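Local coordinates for beta-galactosidase (Bacillus circulans subsp. alkalophilus, PDB 3TTY), which hydrolyses beta-D-galactosides, releasing terminal galactose, which binds in the pocket of its TIM-barrel domain, at residues G153-C157 with D158-K162. Numbering follows the deposited sequence.
Sequences GYCYC and DNCEK. With ZN (zinc ion), chain G.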
ATOM      1  N   GLY A 153      -3.019  10.343  19.128  1.00 17.49           N
ATOM      2  CA  GLY A 153      -2.163  10.769  18.036  1.00 14.75           C
ATOM      3  C   GLY A 153      -0.869  11.395  18.535  1.00 18.77           C
ATOM      4  O   GLY A 153      -0.819  11.964  19.623  1.00 17.66           O
ATOM      5  N   TYR A 154       0.186  11.300  17.733  1.00 21.72           N
ATOM      6  CA  TYR A 154       1.468  11.880  18.102  1.00 16.38           C
ATOM      7  C   TYR A 154       1.739  13.131  17.293  1.00 20.35           C
ATOM      8  O   TYR A 154       1.195  13.298  16.202  1.00 20.82           O
ATOM      9  CB  TYR A 154       2.599  10.889  17.870  1.00 15.37           C
ATOM     10  CG  TYR A 154       2.537   9.693  18.757  1.00 16.38           C
ATOM     11  CD1 TYR A 154       2.005   9.781  20.033  1.00 15.35           C
ATOM     12  CD2 TYR A 154       3.000   8.462  18.323  1.00 20.32           C
ATOM     13  CE1 TYR A 154       1.946   8.679  20.851  1.00 14.90           C
ATOM     14  CE2 TYR A 154       2.939   7.352  19.135  1.00 18.38           C
ATOM     15  CZ  TYR A 154       2.407   7.468  20.400  1.00 18.39           C
ATOM     16  OH  TYR A 154       2.347   6.357  21.221  1.00 18.43           O
ATOM     17  N   CYS A 155       2.570  14.010  17.850  1.00 16.74           N
ATOM     18  CA  CYS A 155       3.002  15.217  17.174  1.00 13.20           C
ATOM     19  C   CYS A 155       4.529  15.217  17.111  1.00 15.99           C
ATOM     20  O   CYS A 155       5.193  14.709  18.017  1.00 14.75           O
ATOM     21  CB  CYS A 155       2.513  16.448  17.922  1.00 15.08           C
ATOM     22  SG  CYS A 155       3.002  18.018  17.146  1.00 16.66           S
ATOM     23  N   TYR A 156       5.073  15.791  16.038  1.00 17.27           N
ATOM     24  CA  TYR A 156       6.510  15.817  15.804  1.00 13.21           C
ATOM     25  C   TYR A 156       6.986  17.221  15.490  1.00 14.46           C
ATOM     26  O   TYR A 156       8.002  17.388  14.824  1.00 15.59           O
ATOM     27  CB  TYR A 156       6.870  14.871  14.658  1.00 13.58           C
ATOM     28  CG  TYR A 156       6.408  13.446  14.903  1.00 14.98           C
ATOM     29  CD1 TYR A 156       7.222  12.536  15.578  1.00 12.02           C
ATOM     30  CD2 TYR A 156       5.150  13.014  14.473  1.00 14.22           C
ATOM     31  CE1 TYR A 156       6.812  11.239  15.802  1.00 11.42           C
ATOM     32  CE2 TYR A 156       4.726  11.712  14.693  1.00 13.25           C
ATOM     33  CZ  TYR A 156       5.562  10.833  15.359  1.00 12.09           C
ATOM     34  OH  TYR A 156       5.154   9.554  15.592  1.00 15.13           O
ATOM     35  N   CYS A 157       6.259  18.231  15.976  1.00 12.40           N
ATOM     36  CA  CYS A 157       6.601  19.629  15.683  1.00 15.30           C
ATOM     37  C   CYS A 157       7.839  20.099  16.468  1.00 18.12           C
ATOM     38  O   CYS A 157       8.379  19.384  17.310  1.00 16.45           O
ATOM     39  CB  CYS A 157       5.408  20.566  15.961  1.00 17.68           C
ATOM     40  SG  CYS A 157       5.159  21.001  17.732  1.00 17.16           S
ATOM     41  N   ASP A 158       8.283  21.311  16.189  1.00 16.01           N
ATOM     42  CA  ASP A 158       9.407  21.894  16.912  1.00 20.26           C
ATOM     43  C   ASP A 158       9.256  21.967  18.432  1.00 19.82           C
ATOM     44  O   ASP A 158      10.209  21.719  19.172  1.00 18.83           O
ATOM     45  CB  ASP A 158       9.687  23.285  16.383  1.00 18.76           C
ATOM     46  CG  ASP A 158      11.031  23.374  15.762  1.00 39.48           C
ATOM     47  OD1 ASP A 158      11.147  22.969  14.579  1.00 40.66           O
ATOM     48  OD2 ASP A 158      11.971  23.803  16.476  1.00 44.04           O
ATOM     49  N   ASN A 159       8.066  22.332  18.895  1.00 15.10           N
ATOM     50  CA  ASN A 159       7.817  22.428  20.323  1.00 16.44           C
ATOM     51  C   ASN A 159       7.875  21.075  21.022  1.00 17.64           C
ATOM     52  O   ASN A 159       8.423  20.957  22.125  1.00 18.03           O
ATOM     53  CB  ASN A 159       6.502  23.170  20.591  1.00 15.99           C
ATOM     54  CG  ASN A 159       6.609  24.650  20.256  1.00 21.73           C
ATOM     55  OD1 ASN A 159       7.703  25.220  20.297  1.00 26.56           O
ATOM     56  ND2 ASN A 159       5.497  25.271  19.904  1.00 16.38           N
ATOM     57  N   CYS A 160       7.322  20.051  20.379  1.00 15.74           N
ATOM     58  CA  CYS A 160       7.413  18.713  20.929  1.00 13.39           C
ATOM     59  C   CYS A 160       8.864  18.279  20.929  1.00 16.03           C
ATOM     60  O   CYS A 160       9.327  17.668  21.879  1.00 16.18           O
ATOM     61  CB  CYS A 160       6.542  17.722  20.155  1.00 11.80           C
ATOM     62  SG  CYS A 160       4.788  17.857  20.570  1.00 16.93           S
ATOM     63  N   GLU A 161       9.587  18.620  19.868  1.00 14.79           N
ATOM     64  CA  GLU A 161      10.974  18.195  19.747  1.00 16.91           C
ATOM     65  C   GLU A 161      11.810  18.810  20.871  1.00 17.76           C
ATOM     66  O   GLU A 161      12.542  18.101  21.570  1.00 15.89           O
ATOM     67  CB  GLU A 161      11.541  18.562  18.373  1.00 16.40           C
ATOM     68  CG  GLU A 161      12.804  17.826  18.009  1.00 19.13           C
ATOM     69  CD  GLU A 161      13.056  17.827  16.512  1.00 21.27           C
ATOM     70  OE1 GLU A 161      13.038  16.726  15.914  1.00 17.30           O
ATOM     71  OE2 GLU A 161      13.268  18.926  15.945  1.00 24.83           O
ATOM     72  N   LYS A 162      11.676  20.122  21.063  1.00 14.63           N
ATOM     73  CA  LYS A 162      12.382  20.794  22.152  1.00 17.25           C
ATOM     74  C   LYS A 162      11.974  20.248  23.515  1.00 17.33           C
ATOM     75  O   LYS A 162      12.800  20.081  24.412  1.00 17.13           O
ATOM     76  CB  LYS A 162      12.120  22.291  22.136  1.00 15.91           C
ATOM     77  CG  LYS A 162      12.622  23.025  20.910  1.00 16.81           C
ATOM     78  CD  LYS A 162      12.235  24.473  21.062  1.00 20.47           C
ATOM     79  CE  LYS A 162      12.408  25.276  19.796  1.00 28.37           C
ATOM     80  NZ  LYS A 162      11.717  26.589  20.001  1.00 27.73           N
TER
HETATM   81 ZN    ZN G 676       3.854  19.254  18.990  1.00 17.89          ZN
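A four-cysteine zinc site ties the loop after barrel strand 142-146 to the start of helix 158-172. Three SG atoms of this stretch bind the zinc, Cys155 SG at 2.4 Å, Cys157 SG at 2.5 Å and Cys160 SG at 2.3 Å; Cys115, from elsewhere in the chain, completes the set. Cys157 is also the N-cap of the helix. Cys157 SG sits between its own backbone N and carbonyl carbon (chi1 80°), which turns the sulfur to the first turn, where Cys157 SG accepts a nearly straight hydrogen bond from Cys160 N (3.5 Å, 163° at the hydrogen). The carbonyl of Cys157 starts the helical bonding: Glu161 N donates to Cys157 O at 2.9 Å. Within the loop, Cys157 N donates to Cys155 SG, two residues earlier, over 3.5 Å. Cys160 SG packs against Cys155 CB at 3.8 Å, and Tyr221 and Gln225 of helix 215-243 touch the Cys160 side chain. Glu161 OE1 accepts a hydrogen bond from Ala199 N and makes a salt bridge with Lys107 NZ of the second subunit. The N-H donors of Cys157 and Cys160, together with the helix N-terminus, would be expected to ease the negative charge that thiolate ligands gather round zinc.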